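Local coordinates for protein lantibiotic dehydratase (Microbispora corallina, PDB 5EHK) that probably carries out tRNA-dependent dehydration of serine and threonine residues in the precursor peptide of the lantibiotic NAI-107, at residues Ala1015-Gln1018 with Lys1019-Asp1022; Glu1044-Asp1047 with Glu1048-Arg1052; Phe946-Thr949 with Leu950-Thr954; Glu921-Glu924 with Thr925-His929. All coordinates share one frame; numbering follows the deposited sequence.

Interaction 1: residues Ala1015-Gln1018 with Lys1019-Asp1022; sequences ARWQ and KLID
In the C-terminal turn of helix 1014-1020, Leu1020 and Ile1021 pack against the indole of Trp1017, three and four positions before them. Leu1020 N donates to Arg1016 O over 3.0 Å. The next bond, from Ile1021 N to Trp1017 O, measures 2.9 Å. Ile1021 is the first residue to leave helical phi/psi, which places this bond right at the helix end. On the apolar side of the turn, Trp1017 and Leu1020 run side by side and point the same way, so that Trp1017 CZ3 meets Leu1020 CD2 at 3.6 Å. Ile1021 reaches the six-membered ring from another direction, its CD1 lying 3.8 Å from Trp1017 CE3. Both methyl groups approach the indole obliquely. Arg1016 adds its aliphatic chain: fully extended through CD (chi1 172°, chi2 178°), it puts CD 4.1 Å above the indole plane, over the ring centre. The other end of the indole is tied down by Trp1017 NE1, which donates to Asp1009 O, while Leu1099 and Ala1103 of helix 1090-1109 also pack on this side chain.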
loop_
_atom_site.group_PDB
_atom_site.type_symbol
_atom_site.label_atom_id
_atom_site.label_comp_id
_atom_site.label_asym_id
_atom_site.label_seq_id
_atom_site.Cartn_x
_atom_site.Cartn_y
_atom_site.Cartn_z
ATOM N N ALA A 1015 -32.002 -23.591 19.410
ATOM C CA ALA A 1015 -33.369 -23.713 19.899
ATOM C C ALA A 1015 -34.084 -22.377 19.754
ATOM O O ALA A 1015 -35.277 -22.337 19.464
ATOM C CB ALA A 1015 -33.371 -24.173 21.349
ATOM N N ARG A 1016 -33.344 -21.289 19.956
ATOM C CA ARG A 1016 -33.909 -19.946 19.857
ATOM C C ARG A 1016 -34.307 -19.640 18.430
ATOM O O ARG A 1016 -35.488 -19.491 18.110
ATOM C CB ARG A 1016 -32.905 -18.887 20.344
ATOM C CG ARG A 1016 -33.359 -17.440 20.097
ATOM C CD ARG A 1016 -32.377 -16.388 20.619
ATOM N NE ARG A 1016 -32.299 -16.422 22.077
ATOM C CZ ARG A 1016 -33.256 -15.972 22.890
ATOM N NH1 ARG A 1016 -34.364 -15.445 22.386
ATOM N NH2 ARG A 1016 -33.110 -16.045 24.207
ATOM N N TRP A 1017 -33.301 -19.614 17.567
ATOM C CA TRP A 1017 -33.460 -19.179 16.191
ATOM C C TRP A 1017 -34.504 -19.963 15.421
ATOM O O TRP A 1017 -35.201 -19.411 14.566
ATOM C CB TRP A 1017 -32.103 -19.184 15.498
ATOM C CG TRP A 1017 -31.148 -18.270 16.199
ATOM C CD1 TRP A 1017 -30.002 -18.620 16.833
ATOM C CD2 TRP A 1017 -31.274 -16.848 16.350
ATOM N NE1 TRP A 1017 -29.397 -17.510 17.370
ATOM C CE2 TRP A 1017 -30.157 -16.407 17.086
ATOM C CE3 TRP A 1017 -32.220 -15.907 15.932
ATOM C CZ2 TRP A 1017 -29.957 -15.067 17.415
ATOM C CZ3 TRP A 1017 -32.020 -14.579 16.255
ATOM C CH2 TRP A 1017 -30.898 -14.171 16.991
ATOM N N GLN A 1018 -34.616 -21.248 15.718
ATOM C CA GLN A 1018 -35.654 -22.057 15.106
ATOM C C GLN A 1018 -37.030 -21.547 15.509
ATOM O O GLN A 1018 -37.958 -21.525 14.701
ATOM C CB GLN A 1018 -35.489 -23.503 15.534
ATOM C CG GLN A 1018 -34.318 -24.189 14.886
ATOM C CD GLN A 1018 -33.915 -25.431 15.639
ATOM O OE1 GLN A 1018 -34.750 -26.093 16.260
ATOM N NE2 GLN A 1018 -32.627 -25.757 15.594
ATOM N N LYS A 1019 -37.151 -21.115 16.759
ATOM C CA LYS A 1019 -38.435 -20.662 17.286
ATOM C C LYS A 1019 -38.812 -19.281 16.767
ATOM O O LYS A 1019 -39.987 -18.997 16.531
ATOM C CB LYS A 1019 -38.408 -20.664 18.819
ATOM C CG LYS A 1019 -38.365 -22.056 19.459
ATOM C CD LYS A 1019 -38.065 -21.953 20.954
ATOM C CE LYS A 1019 -39.113 -21.124 21.697
ATOM N NZ LYS A 1019 -38.822 -21.056 23.160
ATOM N N LEU A 1020 -37.802 -18.434 16.590
ATOM C CA LEU A 1020 -37.998 -17.061 16.120
ATOM C C LEU A 1020 -38.215 -17.006 14.600
ATOM O O LEU A 1020 -39.200 -16.441 14.122
ATOM C CB LEU A 1020 -36.810 -16.182 16.527
ATOM C CG LEU A 1020 -36.895 -14.674 16.302
ATOM C CD1 LEU A 1020 -37.946 -14.092 17.197
ATOM C CD2 LEU A 1020 -35.559 -14.009 16.559
ATOM N N ILE A 1021 -37.289 -17.589 13.849
ATOM C CA ILE A 1021 -37.316 -17.490 12.400
ATOM C C ILE A 1021 -38.003 -18.701 11.797
ATOM O O ILE A 1021 -37.343 -19.654 11.394
ATOM C CB ILE A 1021 -35.884 -17.336 11.834
ATOM C CG1 ILE A 1021 -35.155 -16.184 12.532
ATOM C CG2 ILE A 1021 -35.906 -17.103 10.329
ATOM C CD1 ILE A 1021 -33.668 -16.261 12.394
ATOM N N ASP A 1022 -39.332 -18.638 11.716
ATOM C CA ASP A 1022 -40.162 -19.773 11.285
ATOM C C ASP A 1022 -41.260 -19.359 10.296
ATOM O O ASP A 1022 -42.455 -19.334 10.631
ATOM C CB ASP A 1022 -40.777 -20.462 12.516
ATOM C CG ASP A 1022 -41.575 -21.725 12.170
ATOM O OD1 ASP A 1022 -41.441 -22.256 11.034
ATOM O OD2 ASP A 1022 -42.342 -22.175 13.057
#

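Interaction 2: residues Glu1044-Asp1047 with Glu1048-Arg1052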
loop_
_atom_site.group_PDB
_atom_site.type_symbol
_atom_site.label_atom_id
_atom_site.label_comp_id
_atom_site.label_asym_id
_atom_site.label_seq_id
_atom_site.Cartn_x
_atom_site.Cartn_y
_atom_site.Cartn_z
ATOM N N GLU A 1044 -44.829 -6.514 4.529
ATOM C CA GLU A 1044 -45.907 -7.098 3.727
ATOM C C GLU A 1044 -45.806 -6.716 2.266
ATOM O O GLU A 1044 -45.746 -7.564 1.386
ATOM C CB GLU A 1044 -47.284 -6.745 4.279
ATOM C CG GLU A 1044 -47.636 -7.559 5.493
ATOM C CD GLU A 1044 -49.021 -7.260 6.009
ATOM O OE1 GLU A 1044 -49.871 -6.829 5.189
ATOM O OE2 GLU A 1044 -49.250 -7.448 7.231
ATOM N N SER A 1045 -45.836 -5.418 2.036
ATOM C CA SER A 1045 -45.767 -4.864 0.716
ATOM C C SER A 1045 -44.522 -5.382 -0.032
ATOM O O SER A 1045 -44.562 -5.689 -1.229
ATOM C CB SER A 1045 -45.789 -3.347 0.838
ATOM O OG SER A 1045 -45.075 -2.760 -0.216
ATOM N N ARG A 1046 -43.417 -5.553 0.669
ATOM C CA ARG A 1046 -42.269 -6.066 -0.042
ATOM C C ARG A 1046 -42.375 -7.580 -0.264
ATOM O O ARG A 1046 -41.904 -8.101 -1.284
ATOM C CB ARG A 1046 -40.949 -5.642 0.618
ATOM C CG ARG A 1046 -40.238 -6.740 1.353
ATOM C CD ARG A 1046 -39.181 -7.458 0.525
ATOM N NE ARG A 1046 -38.245 -8.068 1.460
ATOM C CZ ARG A 1046 -38.555 -9.067 2.279
ATOM N NH1 ARG A 1046 -39.758 -9.610 2.260
ATOM N NH2 ARG A 1046 -37.658 -9.539 3.120
ATOM N N ASP A 1047 -43.007 -8.292 0.661
ATOM C CA ASP A 1047 -43.313 -9.699 0.384
ATOM C C ASP A 1047 -44.237 -9.823 -0.845
ATOM O O ASP A 1047 -44.080 -10.733 -1.659
ATOM C CB ASP A 1047 -43.935 -10.390 1.598
ATOM C CG ASP A 1047 -42.894 -10.787 2.644
ATOM O OD1 ASP A 1047 -41.699 -10.742 2.305
ATOM O OD2 ASP A 1047 -43.258 -11.171 3.786
ATOM N N GLU A 1048 -45.180 -8.896 -0.993
ATOM C CA GLU A 1048 -46.077 -8.947 -2.128
ATOM C C GLU A 1048 -45.266 -8.823 -3.391
ATOM O O GLU A 1048 -45.386 -9.665 -4.285
ATOM C CB GLU A 1048 -47.137 -7.848 -2.083
ATOM C CG GLU A 1048 -48.553 -8.349 -1.823
ATOM C CD GLU A 1048 -49.051 -9.350 -2.873
ATOM O OE1 GLU A 1048 -49.499 -8.910 -3.959
ATOM O OE2 GLU A 1048 -49.003 -10.577 -2.606
ATOM N N ALA A 1049 -44.409 -7.801 -3.441
ATOM C CA ALA A 1049 -43.613 -7.541 -4.624
ATOM C C ALA A 1049 -42.749 -8.726 -5.008
ATOM O O ALA A 1049 -42.586 -9.047 -6.189
ATOM C CB ALA A 1049 -42.753 -6.322 -4.405
ATOM N N VAL A 1050 -42.221 -9.406 -4.013
ATOM C CA VAL A 1050 -41.349 -10.507 -4.315
ATOM C C VAL A 1050 -42.175 -11.680 -4.792
ATOM O O VAL A 1050 -41.742 -12.434 -5.666
ATOM C CB VAL A 1050 -40.484 -10.867 -3.109
ATOM C CG1 VAL A 1050 -39.744 -12.180 -3.321
ATOM C CG2 VAL A 1050 -39.506 -9.769 -2.890
ATOM N N ARG A 1051 -43.376 -11.823 -4.238
ATOM C CA ARG A 1051 -44.245 -12.899 -4.684
ATOM C C ARG A 1051 -44.503 -12.754 -6.181
ATOM O O ARG A 1051 -44.257 -13.715 -6.929
ATOM C CB ARG A 1051 -45.559 -12.961 -3.896
ATOM C CG ARG A 1051 -45.636 -14.125 -2.920
ATOM C CD ARG A 1051 -47.014 -14.292 -2.303
ATOM N NE ARG A 1051 -47.539 -13.031 -1.766
ATOM C CZ ARG A 1051 -47.256 -12.542 -0.554
ATOM N NH1 ARG A 1051 -46.447 -13.220 0.269
ATOM N NH2 ARG A 1051 -47.782 -11.373 -0.161
ATOM N N ARG A 1052 -44.942 -11.565 -6.620
ATOM C CA ARG A 1052 -45.220 -11.351 -8.040
ATOM C C ARG A 1052 -44.004 -11.656 -8.908
ATOM O O ARG A 1052 -44.117 -12.372 -9.905
ATOM C CB ARG A 1052 -45.708 -9.928 -8.337
ATOM C CG ARG A 1052 -46.331 -9.221 -7.173
ATOM C CD ARG A 1052 -47.684 -8.674 -7.500
ATOM N NE ARG A 1052 -47.738 -7.214 -7.454
ATOM C CZ ARG A 1052 -48.551 -6.501 -6.670
ATOM N NH1 ARG A 1052 -49.385 -7.092 -5.822
ATOM N NH2 ARG A 1052 -48.525 -5.179 -6.728
#
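Glu1044 O receives Glu1048 N at 2.8 Å, the first of four successive i to i+4 bonds, and Arg1051 N to Asp1047 O at 2.9 Å is the fourth. With N-H...O angles of about 150° or more, these bonds mark the first two turns of helix 1044-1059 as alpha-helix. The guanidinium of Arg1051 does not reach forward from the helix but folds back over it: Asp1047 O lies 3.8 Å above the guanidinium plane, over its centre, and Arg1051 NH1 comes to 4.0 Å from Asp1047 CB. A bend at chi3 (-50°) turns the group back in this way. Its edge is taken by Glu1048, which forms a salt-bridge network with Arg1051 and Arg1052 on the exposed side of the helix. Arg1051 NE and NH2 grip one oxygen side-on, with NE to Glu1048 OE2 at 3.0 Å and NH2 to the same OE2 at 2.8 Å, both nearly in the guanidinium plane. The bond from Arg1052 NH1 to Glu1048 OE1 is weak, being poorly angled. Towards the interior, Arg1046 CD lies alongside Val1050 CG2 at 4.1 Å, and Arg1046 NE is salt-bridged to Asp930 of helix 920-942.

Interaction 3: residues Phe946-Thr949 with Leu950-Thr954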
loop_
_atom_site.group_PDB
_atom_site.type_symbol
_atom_site.label_atom_id
_atom_site.label_comp_id
_atom_site.label_asym_id
_atom_site.label_seq_id
_atom_site.Cartn_x
_atom_site.Cartn_y
_atom_site.Cartn_z
ATOM N N PHE A 946 -37.395 -1.718 22.009
ATOM C CA PHE A 946 -37.673 -2.629 20.899
ATOM C C PHE A 946 -36.853 -3.890 21.123
ATOM O O PHE A 946 -35.636 -3.826 21.302
ATOM C CB PHE A 946 -37.372 -1.983 19.538
ATOM C CG PHE A 946 -37.830 -2.804 18.366
ATOM C CD1 PHE A 946 -39.171 -2.959 18.087
ATOM C CD2 PHE A 946 -36.909 -3.420 17.542
ATOM C CE1 PHE A 946 -39.585 -3.723 17.022
ATOM C CE2 PHE A 946 -37.323 -4.180 16.475
ATOM C CZ PHE A 946 -38.667 -4.328 16.216
ATOM N N ARG A 947 -37.535 -5.027 21.143
ATOM C CA ARG A 947 -36.928 -6.250 21.644
ATOM C C ARG A 947 -35.845 -6.753 20.727
ATOM O O ARG A 947 -34.796 -7.216 21.178
ATOM C CB ARG A 947 -37.985 -7.333 21.791
ATOM C CG ARG A 947 -39.371 -6.803 22.119
ATOM C CD ARG A 947 -40.106 -7.794 22.969
ATOM N NE ARG A 947 -39.598 -9.135 22.693
ATOM C CZ ARG A 947 -39.865 -10.207 23.429
ATOM N NH1 ARG A 947 -40.652 -10.098 24.498
ATOM N NH2 ARG A 947 -39.343 -11.386 23.089
ATOM N N TYR A 948 -36.091 -6.623 19.430
ATOM C CA TYR A 948 -35.266 -7.282 18.439
ATOM C C TYR A 948 -34.092 -6.427 17.970
ATOM O O TYR A 948 -34.192 -5.210 17.838
ATOM C CB TYR A 948 -36.136 -7.688 17.261
ATOM C CG TYR A 948 -37.301 -8.560 17.648
ATOM C CD1 TYR A 948 -37.121 -9.898 17.974
ATOM C CD2 TYR A 948 -38.583 -8.043 17.685
ATOM C CE1 TYR A 948 -38.192 -10.697 18.323
ATOM C CE2 TYR A 948 -39.660 -8.830 18.038
ATOM C CZ TYR A 948 -39.460 -10.156 18.355
ATOM O OH TYR A 948 -40.544 -10.935 18.698
ATOM N N THR A 949 -32.963 -7.083 17.750
ATOM C CA THR A 949 -31.792 -6.412 17.226
ATOM C C THR A 949 -31.931 -6.260 15.713
ATOM O O THR A 949 -32.826 -6.825 15.100
ATOM C CB THR A 949 -30.516 -7.221 17.525
ATOM O OG1 THR A 949 -30.612 -8.503 16.891
ATOM C CG2 THR A 949 -30.337 -7.413 19.033
ATOM N N LEU A 950 -31.037 -5.491 15.116
ATOM C CA LEU A 950 -30.993 -5.356 13.678
ATOM C C LEU A 950 -30.705 -6.688 13.002
ATOM O O LEU A 950 -31.317 -7.010 11.998
ATOM C CB LEU A 950 -29.930 -4.332 13.298
ATOM C CG LEU A 950 -30.112 -3.526 12.017
ATOM C CD1 LEU A 950 -31.512 -2.934 11.907
ATOM C CD2 LEU A 950 -29.075 -2.427 11.985
ATOM N N ASP A 951 -29.794 -7.480 13.558
ATOM C CA ASP A 951 -29.477 -8.784 12.968
ATOM C C ASP A 951 -30.699 -9.687 12.963
ATOM O O ASP A 951 -30.917 -10.469 12.032
ATOM C CB ASP A 951 -28.334 -9.480 13.699
ATOM C CG ASP A 951 -27.014 -8.773 13.521
ATOM O OD1 ASP A 951 -27.029 -7.576 13.168
ATOM O OD2 ASP A 951 -25.957 -9.420 13.712
ATOM N N GLU A 952 -31.492 -9.582 14.017
ATOM C CA GLU A 952 -32.718 -10.349 14.085
ATOM C C GLU A 952 -33.697 -9.939 12.993
ATOM O O GLU A 952 -34.127 -10.778 12.207
ATOM C CB GLU A 952 -33.355 -10.249 15.477
ATOM C CG GLU A 952 -32.751 -11.240 16.472
ATOM C CD GLU A 952 -33.051 -10.893 17.914
ATOM O OE1 GLU A 952 -33.200 -9.687 18.223
ATOM O OE2 GLU A 952 -33.166 -11.830 18.733
ATOM N N VAL A 953 -34.020 -8.654 12.914
ATOM C CA VAL A 953 -35.001 -8.207 11.934
ATOM C C VAL A 953 -34.481 -8.477 10.521
ATOM O O VAL A 953 -35.271 -8.727 9.613
ATOM C CB VAL A 953 -35.416 -6.734 12.123
ATOM C CG1 VAL A 953 -35.759 -6.475 13.591
ATOM C CG2 VAL A 953 -34.319 -5.801 11.662
ATOM N N THR A 954 -33.156 -8.463 10.345
ATOM C CA THR A 954 -32.556 -8.773 9.043
ATOM C C THR A 954 -32.695 -10.256 8.707
ATOM O O THR A 954 -33.025 -10.609 7.571
ATOM C CB THR A 954 -31.097 -8.301 8.929
ATOM O OG1 THR A 954 -31.046 -6.885 9.147
ATOM C CG2 THR A 954 -30.531 -8.578 7.528
#
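Glu952 turns back along the first turn of helix 950-965 to meet Thr949, the N-cap residue. Its CB sits 3.5 Å from Thr949 OG1, and CG keeps the same distance from that oxygen, so the aliphatic part of the chain passes the hydroxyl before the carboxylate is reached. Glu952 CD lies 3.6 Å from Thr949 OG1. Extended beyond CG (chi2 163°), the chain brings OE1 to the backbone N of the N-cap residue. There Thr949 N donates to Glu952 OE1 over 2.7 Å, at 168° and nearly along the C-O axis. Thr949 OG1 donates to the same OE1 over 3.1 Å, approaching from above the carboxylate plane. OE2 lies on the side where Leu1020 of helix 1014-1020 packs. In return, Glu952 N donates to Thr949 OG1 over 3.2 Å, and this reciprocal pair makes a capping box. Thr949 OG1 can serve both bonds because chi1 (61°) holds it between the backbone N and the carbonyl carbon. Beside the box, Tyr948 CB meets Val953 CG1 at 3.9 Å, the residue pair of a hydrophobic staple, and Phe946 brings its ring edge to the same methyl. The carboxylate thus accepts two donors where the N-terminal end of the helix would be expected to favour its negative charge, while OG1 satisfies Glu952 N and donates onward.

Interaction 4: residues Glu921-Glu924 with Thr925-His929; sequences EFTE and TAFQH
Thr923 and Phe927, one turn apart on helix 920-942, make the side-chain contact here: the methyl CG2 of Thr923 lies over the face of the Phe927 ring, 3.9 Å from its centroid and 21° off the normal, a CH-pi interaction. The methyl is displaced toward the rim, and its nearest ring atom is Phe927 CZ, at 3.6 Å from Thr923 CG2. Chi1 of Thr923 (-56°) sets CG2 opposite the backbone N, and the two side chains then run the same way. Beneath them the helix bond from Phe927 N to Thr923 O is 3.0 Å and almost straight at 176°, consistent with the pair's one-turn spacing. Gln928 N donates to Glu924 O at 2.8 Å. On another side of the helix Thr925 N donates to Glu921 O over 3.1 Å; the hydroxyl of Thr925 appears to point to the same carbonyl, but its position is less sure. Further out, Tyr914 and Phe855 meet the Phe927 ring edge-to-face, and Glu924 is salt-bridged to Arg870. One side of the helix thus meets strands 853-861 and 864-872, with Gln928 bonded to Arg853; Thr925 packs on Ala1049 of helix 1044-1059, and Phe922 and Thr923 on its Phe1053.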
loop_
_atom_site.group_PDB
_atom_site.type_symbol
_atom_site.label_atom_id
_atom_site.label_comp_id
_atom_site.label_asym_id
_atom_site.label_seq_id
_atom_site.Cartn_x
_atom_site.Cartn_y
_atom_site.Cartn_z
ATOM N N GLU A 921 -39.592 -4.398 -14.344
ATOM C CA GLU A 921 -40.578 -3.751 -13.501
ATOM C C GLU A 921 -40.739 -4.463 -12.168
ATOM O O GLU A 921 -40.999 -3.829 -11.143
ATOM C CB GLU A 921 -41.923 -3.642 -14.208
ATOM C CG GLU A 921 -41.944 -2.618 -15.297
ATOM C CD GLU A 921 -41.571 -1.225 -14.823
ATOM O OE1 GLU A 921 -42.110 -0.756 -13.794
ATOM O OE2 GLU A 921 -40.753 -0.587 -15.514
ATOM N N PHE A 922 -40.582 -5.781 -12.176
ATOM C CA PHE A 922 -40.667 -6.539 -10.930
ATOM C C PHE A 922 -39.442 -6.265 -10.053
ATOM O O PHE A 922 -39.540 -6.193 -8.825
ATOM C CB PHE A 922 -40.810 -8.036 -11.213
ATOM C CG PHE A 922 -42.026 -8.384 -12.026
ATOM C CD1 PHE A 922 -43.269 -8.522 -11.417
ATOM C CD2 PHE A 922 -41.933 -8.568 -13.406
ATOM C CE1 PHE A 922 -44.393 -8.849 -12.166
ATOM C CE2 PHE A 922 -43.068 -8.884 -14.162
ATOM C CZ PHE A 922 -44.292 -9.035 -13.540
ATOM N N THR A 923 -38.293 -6.097 -10.702
ATOM C CA THR A 923 -37.075 -5.761 -9.993
ATOM C C THR A 923 -37.160 -4.371 -9.365
ATOM O O THR A 923 -36.872 -4.216 -8.183
ATOM C CB THR A 923 -35.836 -5.866 -10.893
ATOM O OG1 THR A 923 -35.761 -7.184 -11.456
ATOM C CG2 THR A 923 -34.553 -5.570 -10.090
ATOM N N GLU A 924 -37.556 -3.365 -10.134
ATOM C CA GLU A 924 -37.644 -2.017 -9.582
ATOM C C GLU A 924 -38.589 -1.993 -8.400
ATOM O O GLU A 924 -38.354 -1.337 -7.388
ATOM C CB GLU A 924 -38.097 -1.004 -10.633
ATOM C CG GLU A 924 -37.097 -0.829 -11.780
ATOM C CD GLU A 924 -35.784 -0.216 -11.336
ATOM O OE1 GLU A 924 -35.806 0.570 -10.374
ATOM O OE2 GLU A 924 -34.727 -0.506 -11.947
ATOM N N THR A 925 -39.665 -2.739 -8.523
ATOM C CA THR A 925 -40.650 -2.752 -7.463
ATOM C C THR A 925 -40.133 -3.406 -6.198
ATOM O O THR A 925 -40.271 -2.845 -5.093
ATOM C CB THR A 925 -41.946 -3.371 -7.946
ATOM O OG1 THR A 925 -42.571 -2.443 -8.840
ATOM C CG2 THR A 925 -42.896 -3.620 -6.790
ATOM N N ALA A 926 -39.504 -4.563 -6.360
ATOM C CA ALA A 926 -38.869 -5.197 -5.222
ATOM C C ALA A 926 -37.916 -4.216 -4.506
ATOM O O ALA A 926 -38.014 -4.018 -3.292
ATOM C CB ALA A 926 -38.147 -6.453 -5.649
ATOM N N PHE A 927 -37.039 -3.571 -5.275
ATOM C CA PHE A 927 -36.103 -2.592 -4.735
ATOM C C PHE A 927 -36.823 -1.447 -4.029
ATOM O O PHE A 927 -36.433 -1.066 -2.932
ATOM C CB PHE A 927 -35.213 -2.019 -5.836
ATOM C CG PHE A 927 -34.208 -2.982 -6.376
ATOM C CD1 PHE A 927 -34.116 -4.273 -5.880
ATOM C CD2 PHE A 927 -33.332 -2.592 -7.367
ATOM C CE1 PHE A 927 -33.176 -5.163 -6.376
ATOM C CE2 PHE A 927 -32.397 -3.480 -7.859
ATOM C CZ PHE A 927 -32.324 -4.768 -7.360
ATOM N N GLN A 928 -37.896 -0.923 -4.616
ATOM C CA GLN A 928 -38.618 0.154 -3.939
ATOM C C GLN A 928 -39.202 -0.291 -2.597
ATOM O O GLN A 928 -38.931 0.320 -1.577
ATOM C CB GLN A 928 -39.746 0.736 -4.801
ATOM C CG GLN A 928 -40.358 1.977 -4.167
ATOM C CD GLN A 928 -41.523 2.508 -4.945
ATOM O OE1 GLN A 928 -41.396 2.868 -6.110
ATOM N NE2 GLN A 928 -42.682 2.549 -4.310
ATOM N N HIS A 929 -39.953 -1.391 -2.600
ATOM C CA HIS A 929 -40.623 -1.862 -1.395
ATOM C C HIS A 929 -39.657 -2.385 -0.343
ATOM O O HIS A 929 -39.913 -2.228 0.852
ATOM C CB HIS A 929 -41.715 -2.894 -1.736
ATOM C CG HIS A 929 -42.875 -2.306 -2.479
ATOM N ND1 HIS A 929 -43.893 -1.624 -1.853
ATOM C CD2 HIS A 929 -43.147 -2.242 -3.803
ATOM C CE1 HIS A 929 -44.762 -1.205 -2.748
ATOM N NE2 HIS A 929 -44.331 -1.569 -3.943
#

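How the interactions relate
All four contacts lie in the lantibiotic dehydratase C-terminal family region, in the chain order interaction 4, 3, 1, 2. In space they form two touching pairs. Interactions 2 and 4 have centres about 9 Å apart and join helix 1044-1059 to helix 920-942, for example through Arg1046 CB and His929 O at 3.6 Å. Interactions 1 and 3, with centres about 13 Å apart, meet where Trp1017 CZ3 packs on Glu952 CG at 3.4 Å. Between the pairs, interactions 2 and 3 approach to about 7 Å (nearest atoms). Helix 950-965 bridges them, carrying interaction 3 and packing on Arg1046 and Val1050, so helices 920-942, 950-965, 1014-1020 and 1044-1059 pack together in the C-terminal part of the chain.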